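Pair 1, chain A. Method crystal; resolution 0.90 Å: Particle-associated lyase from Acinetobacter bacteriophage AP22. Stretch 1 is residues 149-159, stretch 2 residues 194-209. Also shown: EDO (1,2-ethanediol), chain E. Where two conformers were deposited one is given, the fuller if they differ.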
# COMPACT_ATOMS: atom_id res chain seq x y z
N GLY A 149 31.76 6.64 3.00
CA GLY A 149 31.01 5.85 3.94
C GLY A 149 30.70 6.53 5.25
O GLY A 149 29.90 5.98 6.02
N ASP A 150 31.31 7.67 5.50
CA ASP A 150 31.05 8.36 6.76
C ASP A 150 29.59 8.81 6.82
O ASP A 150 28.99 9.26 5.84
CB ASP A 150 31.95 9.56 6.92
CG ASP A 150 33.41 9.26 7.28
OD1 ASP A 150 33.71 8.09 7.59
OD2 ASP A 150 34.20 10.21 7.25
N TRP A 151 29.05 8.75 8.05
CA TRP A 151 27.80 9.34 8.44
C TRP A 151 28.08 10.77 8.92
O TRP A 151 28.74 10.96 9.94
CB TRP A 151 27.15 8.49 9.54
CG TRP A 151 25.90 9.01 10.15
CD1 TRP A 151 25.17 10.13 9.86
CD2 TRP A 151 25.22 8.37 11.24
NE1 TRP A 151 24.10 10.24 10.71
CE2 TRP A 151 24.09 9.17 11.56
CE3 TRP A 151 25.43 7.20 11.97
CZ2 TRP A 151 23.22 8.83 12.60
CZ3 TRP A 151 24.55 6.85 12.98
CH2 TRP A 151 23.45 7.66 13.28
N LEU A 152 27.61 11.74 8.13
CA LEU A 152 27.72 13.13 8.49
C LEU A 152 26.33 13.69 8.83
O LEU A 152 25.30 13.20 8.36
CB LEU A 152 28.33 13.99 7.37
CG LEU A 152 29.68 13.50 6.84
CD1 LEU A 152 30.15 14.48 5.74
CD2 LEU A 152 30.73 13.38 7.92
N VAL A 153 26.34 14.74 9.64
CA VAL A 153 25.13 15.49 9.96
C VAL A 153 25.35 16.92 9.47
O VAL A 153 26.32 17.58 9.82
CB VAL A 153 24.85 15.53 11.47
CG1 VAL A 153 23.47 16.14 11.72
CG2 VAL A 153 24.99 14.15 12.12
N ILE A 154 24.40 17.40 8.64
CA ILE A 154 24.29 18.80 8.32
C ILE A 154 23.32 19.37 9.34
O ILE A 154 22.23 18.84 9.51
CB ILE A 154 23.72 18.98 6.89
CG1 ILE A 154 24.61 18.34 5.84
CG2 ILE A 154 23.44 20.47 6.59
CD1 ILE A 154 23.96 18.15 4.47
N TYR A 155 23.69 20.44 10.06
CA TYR A 155 22.82 20.94 11.12
C TYR A 155 22.92 22.44 11.23
O TYR A 155 24.02 22.99 11.30
CB TYR A 155 23.17 20.28 12.48
CG TYR A 155 22.20 20.61 13.60
CD1 TYR A 155 20.95 20.01 13.67
CD2 TYR A 155 22.52 21.56 14.55
CE1 TYR A 155 20.05 20.31 14.67
CE2 TYR A 155 21.62 21.86 15.58
CZ TYR A 155 20.40 21.24 15.65
OH TYR A 155 19.56 21.58 16.68
N CYS A 156 21.77 23.09 11.24
CA CYS A 156 21.70 24.55 11.47
C CYS A 156 21.43 24.81 12.94
O CYS A 156 20.44 24.39 13.50
CB CYS A 156 20.58 25.12 10.63
SG CYS A 156 20.39 26.92 10.83
N THR A 157 22.36 25.59 13.56
CA THR A 157 22.24 25.84 14.99
C THR A 157 21.24 26.92 15.35
O THR A 157 20.95 27.12 16.53
CB THR A 157 23.64 26.15 15.58
OG1 THR A 157 24.21 27.25 14.91
CG2 THR A 157 24.59 24.98 15.44
N ASP A 158 20.70 27.63 14.36
CA ASP A 158 19.75 28.73 14.55
C ASP A 158 18.37 28.21 14.90
O ASP A 158 17.77 27.35 14.21
CB ASP A 158 19.74 29.60 13.32
CG ASP A 158 21.09 30.15 12.86
OD1 ASP A 158 21.83 30.60 13.75
OD2 ASP A 158 21.49 30.08 11.66
N ASP A 159 17.77 28.74 15.97
CA ASP A 159 16.42 28.41 16.38
C ASP A 159 15.43 28.67 15.23
O ASP A 159 15.57 29.61 14.44
CB ASP A 159 15.99 29.22 17.59
CG ASP A 159 16.65 28.83 18.88
OD1 ASP A 159 17.47 27.88 18.89
OD2 ASP A 159 16.31 29.44 19.91
N ASN A 194 17.13 23.30 1.92
CA ASN A 194 18.08 24.32 1.51
C ASN A 194 18.98 24.67 2.71
O ASN A 194 18.48 24.84 3.82
CB ASN A 194 17.34 25.60 1.12
CG ASN A 194 16.43 25.36 -0.06
OD1 ASN A 194 16.88 24.97 -1.13
ND2 ASN A 194 15.13 25.55 0.13
N TYR A 195 20.27 24.84 2.45
CA TYR A 195 21.23 25.26 3.46
C TYR A 195 22.21 26.22 2.80
O TYR A 195 22.75 25.89 1.74
CB TYR A 195 22.01 24.10 4.08
CG TYR A 195 21.17 22.97 4.60
CD1 TYR A 195 20.64 22.94 5.88
CD2 TYR A 195 20.85 21.89 3.77
CE1 TYR A 195 19.86 21.88 6.31
CE2 TYR A 195 20.08 20.84 4.19
CZ TYR A 195 19.58 20.82 5.49
OH TYR A 195 18.79 19.80 5.96
N LEU A 196 22.44 27.37 3.39
CA LEU A 196 23.31 28.40 2.80
C LEU A 196 24.62 28.52 3.54
O LEU A 196 24.66 28.44 4.78
CB LEU A 196 22.63 29.76 2.81
CG LEU A 196 21.26 29.80 2.13
CD1 LEU A 196 20.63 31.19 2.32
CD2 LEU A 196 21.29 29.36 0.66
N THR A 197 25.69 28.82 2.82
CA THR A 197 26.98 29.08 3.41
C THR A 197 26.88 30.11 4.52
O THR A 197 27.52 29.97 5.56
CB THR A 197 27.98 29.60 2.36
OG1 THR A 197 27.46 30.78 1.71
CG2 THR A 197 28.17 28.50 1.34
N SER A 198 26.08 31.16 4.20
CA SER A 198 25.89 32.29 5.05
C SER A 198 25.19 31.99 6.36
O SER A 198 25.21 32.82 7.29
CB SER A 198 25.09 33.38 4.29
OG SER A 198 23.77 32.94 4.00
N GLU A 199 24.50 30.88 6.47
CA GLU A 199 23.77 30.44 7.63
C GLU A 199 24.75 29.74 8.61
O GLU A 199 25.86 29.38 8.25
CB GLU A 199 22.60 29.50 7.26
CG GLU A 199 21.48 30.27 6.52
CD GLU A 199 20.47 29.38 5.84
OE1 GLU A 199 20.73 28.20 5.63
OE2 GLU A 199 19.38 29.91 5.51
N ASN A 200 24.30 29.50 9.85
CA ASN A 200 25.07 28.79 10.84
C ASN A 200 24.91 27.27 10.66
O ASN A 200 24.15 26.63 11.36
CB ASN A 200 24.70 29.18 12.25
CG ASN A 200 25.29 30.51 12.61
OD1 ASN A 200 26.51 30.70 12.42
ND2 ASN A 200 24.51 31.40 13.15
N ILE A 201 25.58 26.76 9.62
CA ILE A 201 25.50 25.35 9.24
C ILE A 201 26.77 24.63 9.59
O ILE A 201 27.85 24.90 9.04
CB ILE A 201 25.22 25.17 7.74
CG1 ILE A 201 24.10 26.02 7.20
CG2 ILE A 201 24.98 23.67 7.45
CD1 ILE A 201 22.75 25.81 7.88
N VAL A 202 26.70 23.72 10.55
CA VAL A 202 27.82 22.93 11.00
C VAL A 202 27.71 21.54 10.36
O VAL A 202 26.62 21.07 10.01
CB VAL A 202 27.93 22.84 12.52
CG1 VAL A 202 28.00 24.27 13.10
CG2 VAL A 202 26.79 22.07 13.15
N ILE A 203 28.87 20.88 10.24
CA ILE A 203 28.99 19.53 9.72
C ILE A 203 29.58 18.65 10.85
O ILE A 203 30.69 18.91 11.30
CB ILE A 203 29.87 19.46 8.48
CG1 ILE A 203 29.44 20.43 7.37
CG2 ILE A 203 29.97 18.03 7.96
CD1 ILE A 203 28.04 20.19 6.82
N LEU A 204 28.80 17.68 11.27
CA LEU A 204 29.20 16.73 12.29
C LEU A 204 29.57 15.40 11.63
O LEU A 204 29.01 15.05 10.60
CB LEU A 204 28.09 16.46 13.31
CG LEU A 204 27.30 17.69 13.78
CD1 LEU A 204 26.19 17.28 14.73
CD2 LEU A 204 28.23 18.73 14.43
N LYS A 205 30.46 14.65 12.27
CA LYS A 205 30.75 13.29 11.90
C LYS A 205 30.35 12.37 13.03
O LYS A 205 30.73 12.66 14.19
CB LYS A 205 32.26 13.14 11.57
CG LYS A 205 32.66 11.74 11.18
CD LYS A 205 34.03 11.66 10.60
CE LYS A 205 34.52 10.23 10.47
NZ LYS A 205 35.74 10.13 9.63
N VAL A 206 29.66 11.29 12.72
CA VAL A 206 29.14 10.35 13.72
C VAL A 206 29.98 9.10 13.77
O VAL A 206 30.36 8.54 12.76
CB VAL A 206 27.67 9.99 13.40
CG1 VAL A 206 27.09 9.08 14.48
CG2 VAL A 206 26.81 11.24 13.24
N ASN A 207 30.22 8.64 15.01
CA ASN A 207 30.83 7.33 15.28
C ASN A 207 29.73 6.49 15.92
O ASN A 207 29.42 6.72 17.10
CB ASN A 207 32.01 7.54 16.24
CG ASN A 207 32.76 6.26 16.53
OD1 ASN A 207 32.29 5.21 16.17
ND2 ASN A 207 33.92 6.39 17.19
N PRO A 208 29.06 5.63 15.17
CA PRO A 208 27.86 4.96 15.67
C PRO A 208 28.17 3.85 16.68
O PRO A 208 29.26 3.25 16.63
CB PRO A 208 27.24 4.39 14.40
CG PRO A 208 28.44 4.09 13.51
CD PRO A 208 29.34 5.26 13.76
N ILE A 209 27.18 3.54 17.50
CA ILE A 209 27.25 2.39 18.42
C ILE A 209 26.42 1.23 17.87
O ILE A 209 25.36 1.43 17.28
CB ILE A 209 26.76 2.77 19.82
CG1 ILE A 209 27.14 1.68 20.85
CG2 ILE A 209 25.25 3.08 19.88
CD1 ILE A 209 26.93 2.10 22.30
C1 EDO E . 21.85 -0.17 17.79
O1 EDO E . 22.98 0.36 18.46
C2 EDO E . 22.31 -1.30 16.90
O2 EDO E . 23.14 -0.73 15.89
O HOH W 1 36.15 7.59 9.02
O HOH W 2 30.44 7.45 10.18
O HOH W 3 31.00 8.22 10.18

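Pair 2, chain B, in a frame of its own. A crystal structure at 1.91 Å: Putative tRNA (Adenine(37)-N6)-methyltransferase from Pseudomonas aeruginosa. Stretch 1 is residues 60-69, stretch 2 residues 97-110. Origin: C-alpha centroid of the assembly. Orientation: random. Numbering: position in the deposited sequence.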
# COMPACT_ATOMS: atom_id res chain seq x y z
N SER B 60 -3.49 2.79 14.42
CA SER B 60 -2.97 1.51 14.91
C SER B 60 -1.94 0.89 13.96
O SER B 60 -1.08 0.10 14.39
CB SER B 60 -4.12 0.54 15.14
OG SER B 60 -4.77 0.30 13.89
N HIS B 61 -2.02 1.20 12.67
CA HIS B 61 -1.22 0.53 11.66
C HIS B 61 -0.70 1.58 10.67
O HIS B 61 -1.38 2.56 10.36
CB HIS B 61 -2.06 -0.50 10.89
CG HIS B 61 -2.48 -1.70 11.69
ND1 HIS B 61 -3.50 -1.67 12.62
CD2 HIS B 61 -2.04 -2.99 11.65
CE1 HIS B 61 -3.66 -2.88 13.14
NE2 HIS B 61 -2.78 -3.70 12.57
N VAL B 62 0.49 1.32 10.11
CA VAL B 62 1.07 2.23 9.14
C VAL B 62 1.54 1.44 7.93
O VAL B 62 1.87 0.25 8.02
CB VAL B 62 2.25 3.05 9.72
CG1 VAL B 62 1.73 4.04 10.79
CG2 VAL B 62 3.38 2.14 10.31
N TRP B 63 1.53 2.13 6.80
CA TRP B 63 2.17 1.65 5.59
C TRP B 63 3.61 2.10 5.60
O TRP B 63 3.88 3.28 5.85
CB TRP B 63 1.45 2.24 4.37
CG TRP B 63 0.12 1.62 4.02
CD1 TRP B 63 -1.12 2.19 4.12
CD2 TRP B 63 -0.08 0.33 3.42
NE1 TRP B 63 -2.06 1.35 3.64
CE2 TRP B 63 -1.46 0.19 3.21
CE3 TRP B 63 0.79 -0.73 3.02
CZ2 TRP B 63 -2.04 -0.98 2.64
CZ3 TRP B 63 0.24 -1.87 2.44
CH2 TRP B 63 -1.19 -1.98 2.26
N LEU B 64 4.52 1.17 5.27
CA LEU B 64 5.90 1.52 5.02
C LEU B 64 6.20 1.20 3.56
O LEU B 64 5.96 0.07 3.11
CB LEU B 64 6.88 0.74 5.94
CG LEU B 64 6.71 0.92 7.48
CD1 LEU B 64 7.71 0.06 8.29
CD2 LEU B 64 6.74 2.44 7.89
N LEU B 65 6.74 2.16 2.84
CA LEU B 65 7.36 1.90 1.55
C LEU B 65 8.85 1.74 1.81
O LEU B 65 9.44 2.54 2.58
CB LEU B 65 7.16 3.06 0.54
CG LEU B 65 5.70 3.36 0.24
CD1 LEU B 65 5.52 4.57 -0.69
CD2 LEU B 65 4.97 2.13 -0.33
N PHE B 66 9.46 0.75 1.15
CA PHE B 66 10.82 0.40 1.47
C PHE B 66 11.51 -0.11 0.22
O PHE B 66 10.89 -0.35 -0.83
CB PHE B 66 10.86 -0.65 2.59
CG PHE B 66 10.24 -1.97 2.18
CD1 PHE B 66 8.87 -2.22 2.41
CD2 PHE B 66 11.03 -2.94 1.58
CE1 PHE B 66 8.30 -3.47 2.00
CE2 PHE B 66 10.50 -4.20 1.16
CZ PHE B 66 9.13 -4.46 1.38
N LEU B 67 12.82 -0.25 0.32
CA LEU B 67 13.63 -0.71 -0.79
C LEU B 67 13.94 -2.18 -0.60
O LEU B 67 14.39 -2.56 0.49
CB LEU B 67 14.93 0.07 -0.87
CG LEU B 67 14.81 1.54 -1.33
CD1 LEU B 67 16.14 2.20 -1.32
CD2 LEU B 67 14.20 1.57 -2.72
N PHE B 68 13.68 -3.00 -1.63
CA PHE B 68 14.19 -4.37 -1.66
C PHE B 68 15.69 -4.34 -1.93
O PHE B 68 16.19 -3.51 -2.69
CB PHE B 68 13.53 -5.18 -2.77
CG PHE B 68 12.08 -5.46 -2.55
CD1 PHE B 68 11.68 -6.28 -1.51
CD2 PHE B 68 11.13 -4.96 -3.42
CE1 PHE B 68 10.31 -6.58 -1.32
CE2 PHE B 68 9.76 -5.24 -3.23
CZ PHE B 68 9.37 -6.03 -2.17
N HIS B 69 16.41 -5.30 -1.36
CA HIS B 69 17.86 -5.45 -1.62
C HIS B 69 18.09 -6.17 -2.94
O HIS B 69 18.59 -7.30 -2.98
CB HIS B 69 18.54 -6.19 -0.48
N ARG B 97 3.90 -10.15 -5.76
CA ARG B 97 4.65 -9.32 -4.83
C ARG B 97 6.11 -9.78 -4.76
O ARG B 97 6.76 -9.64 -3.71
CB ARG B 97 4.00 -9.37 -3.45
CG ARG B 97 2.59 -8.84 -3.42
CD ARG B 97 1.95 -9.20 -2.08
NE ARG B 97 0.65 -8.55 -1.97
CZ ARG B 97 0.45 -7.26 -1.76
NH1 ARG B 97 1.48 -6.41 -1.59
NH2 ARG B 97 -0.78 -6.81 -1.72
N ALA B 98 6.63 -10.32 -5.86
CA ALA B 98 8.01 -10.76 -5.88
C ALA B 98 8.93 -9.61 -5.52
O ALA B 98 8.63 -8.44 -5.79
CB ALA B 98 8.37 -11.30 -7.26
N THR B 99 10.08 -9.96 -4.96
CA THR B 99 11.01 -8.97 -4.42
C THR B 99 11.98 -8.41 -5.46
O THR B 99 12.56 -7.36 -5.22
CB THR B 99 11.82 -9.56 -3.23
OG1 THR B 99 12.60 -10.67 -3.68
CG2 THR B 99 10.90 -10.03 -2.12
N HIS B 100 12.16 -9.06 -6.62
CA HIS B 100 12.98 -8.52 -7.71
C HIS B 100 11.98 -7.96 -8.71
O HIS B 100 11.31 -8.72 -9.40
CB HIS B 100 13.88 -9.56 -8.39
CG HIS B 100 14.80 -10.29 -7.45
ND1 HIS B 100 14.40 -11.38 -6.71
CD2 HIS B 100 16.11 -10.08 -7.14
CE1 HIS B 100 15.42 -11.82 -5.99
NE2 HIS B 100 16.46 -11.04 -6.23
N ARG B 101 11.82 -6.64 -8.73
CA ARG B 101 10.81 -6.02 -9.57
C ARG B 101 11.27 -4.64 -10.04
O ARG B 101 12.22 -4.08 -9.48
CB ARG B 101 9.47 -5.94 -8.83
CG ARG B 101 9.53 -5.09 -7.61
CD ARG B 101 8.24 -5.28 -6.77
NE ARG B 101 7.00 -5.19 -7.55
CZ ARG B 101 6.24 -6.24 -7.90
NH1 ARG B 101 6.60 -7.50 -7.60
NH2 ARG B 101 5.16 -6.03 -8.62
N PRO B 102 10.68 -4.11 -11.11
CA PRO B 102 11.07 -2.77 -11.60
C PRO B 102 11.03 -1.76 -10.47
O PRO B 102 10.08 -1.72 -9.68
CB PRO B 102 10.01 -2.46 -12.67
CG PRO B 102 9.55 -3.78 -13.16
CD PRO B 102 9.66 -4.74 -11.98
N ASN B 103 12.09 -0.97 -10.37
CA ASN B 103 12.25 0.08 -9.35
C ASN B 103 12.48 -0.36 -7.92
O ASN B 103 12.87 0.48 -7.11
CB ASN B 103 11.05 1.03 -9.38
CG ASN B 103 11.07 1.86 -10.62
OD1 ASN B 103 12.12 2.35 -10.98
ND2 ASN B 103 9.95 1.90 -11.37
N GLY B 104 12.30 -1.64 -7.58
CA GLY B 104 12.82 -2.14 -6.31
C GLY B 104 12.11 -1.68 -5.04
O GLY B 104 12.74 -1.67 -3.98
N ILE B 105 10.84 -1.27 -5.10
CA ILE B 105 10.13 -0.72 -3.94
C ILE B 105 9.07 -1.70 -3.47
O ILE B 105 8.32 -2.24 -4.28
CB ILE B 105 9.48 0.63 -4.28
CG1 ILE B 105 10.54 1.64 -4.66
CG2 ILE B 105 8.72 1.20 -3.02
CD1 ILE B 105 9.95 2.79 -5.33
N GLY B 106 9.00 -1.95 -2.15
CA GLY B 106 7.98 -2.80 -1.59
C GLY B 106 7.08 -1.97 -0.70
O GLY B 106 7.39 -0.84 -0.36
N GLN B 107 5.98 -2.59 -0.27
CA GLN B 107 5.08 -1.90 0.63
C GLN B 107 4.72 -2.89 1.71
O GLN B 107 4.67 -4.10 1.45
CB GLN B 107 3.83 -1.43 -0.06
CG GLN B 107 3.06 -2.63 -0.64
CD GLN B 107 1.83 -2.23 -1.38
OE1 GLN B 107 1.83 -1.25 -2.16
NE2 GLN B 107 0.75 -2.95 -1.13
N SER B 108 4.55 -2.41 2.94
CA SER B 108 4.03 -3.34 3.92
C SER B 108 3.21 -2.58 4.96
O SER B 108 3.46 -1.40 5.25
CB SER B 108 5.16 -4.16 4.53
OG SER B 108 5.75 -3.53 5.61
N VAL B 109 2.19 -3.26 5.50
CA VAL B 109 1.37 -2.71 6.57
C VAL B 109 1.82 -3.38 7.84
O VAL B 109 2.02 -4.61 7.87
CB VAL B 109 -0.15 -2.87 6.32
CG1 VAL B 109 -0.52 -4.27 5.90
CG2 VAL B 109 -0.94 -2.48 7.59
N VAL B 110 2.06 -2.57 8.88
CA VAL B 110 2.62 -3.08 10.12
C VAL B 110 1.87 -2.43 11.26
O VAL B 110 1.41 -1.30 11.15
CB VAL B 110 4.17 -2.80 10.15
CG1 VAL B 110 4.47 -1.34 10.16
CG2 VAL B 110 4.87 -3.48 11.28
O HOH W 4 15.72 -1.53 -4.38

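What backbone geometry do the two pairs share? In each, two antiparallel strands lie side by side, their N-to-C directions 153° apart and their axes approaching to 4.5 Å; 14 central residues superpose with an RMSD of 0.6 Å. Trp151(A) to Thr157(A) match Val62(B) to Phe68(B), and Glu199(A) to Val206(A) match Asn103(B) to Val110(B). The hydrogen-bond ladder is conserved except at one end. Val62(B) N donates to Val110(B) O at 3.0 Å, whereas in pair 1 water bridges Trp151(A) N and Val206(A) O, and only the bond from Val206(A) N to Trp151(A) O, 2.9 Å, remains direct. In pair 1, Val153(A) N donates to Leu204(A) O at 2.9 Å and Leu204(A) N returns a bond to Val153(A) O at 2.9 Å; in pair 2, Leu64(B) N reaches Ser108(B) O at 2.8 Å and Ser108(B) N reaches Leu64(B) O at 2.9 Å. The last matched rung joins Thr157(A) N to Asn200(A) O at 3.0 Å, and Phe68(B) N to Gly104(B) O at 2.9 Å.

How is the face carrying Ile154(A) and Leu65(B) packed? Cys156(A) and Leu67(B) match, as do their partners Ile201(A) and Ile105(B), whose side-chain centres fall within 0.6 Å. The small cysteine meets its isoleucine through CB, 3.6 Å from Ile201(A) CD1, whereas the leucine extends CD2 to 4.1 Å from Ile105(B) CG1. Ile154(A) sets CG2 over the face of the Tyr195(A) ring, 3.7 Å from its centroid, and CG1 at 4.0 Å from Ile203(A) CD1. At the matching site, Leu65(B) CD2 lies 3.7 Å from Gln107(B) CB, so the aliphatic part of a polar residue supplies the packing surface. Farther along, Leu152(A) CD2 is 4.0 Å from Lys205(A) CB, while the Trp63(B) ring receives Val109(B) CB over its face, 4.1 Å from the six-membered ring centroid.

What fills the other face, where Val153(A) matches Leu64(B)? In pair 1, branched aliphatic chains mesh: Val153(A) CB lies 3.8 Å from Leu204(A) CB, and Val153(A) CG2 lies 3.6 Å from Val206(A) CG2. In pair 2, Ser108(B) stands where pair 1 has Leu204(A), so the direct partner is smaller, with Leu64(B) CB 4.4 Å from Ser108(B) OG. The diagonal contact is kept, Leu64(B) CD1 lying 4.0 Å from Val110(B) CG1. Trp151(A) and Val62(B) both pack on the matched valines: Val206(A) CG2 sits 3.7 Å from the centroid of the five-membered indole ring, over its face, whereas Val62(B) CG2 touches Val110(B) CG1 at 3.6 Å.

Where do the two solutions differ most? Tyr155(A), with chi1 t, leads its end away from the partner strand, leaving CB to meet Val202(A) CG2 at 4.1 Å. Phe66(B), with chi1 p, brings its ring across the strand onto Gly106(B), whose CA is 3.8 Å from the ring centroid. Glycine makes this possible: an ideal CB there would lie 2.3 Å from Phe66(B) CZ and 2.6 Å from Phe68(B) CZ, both clashes. Phe68(B) covers the neighbouring ground, with Thr99(B) CA 3.8 Å from its ring centroid; its match, Thr157(A), makes a smaller contact, OG1 lying 3.3 Å from Asn200(A) CB.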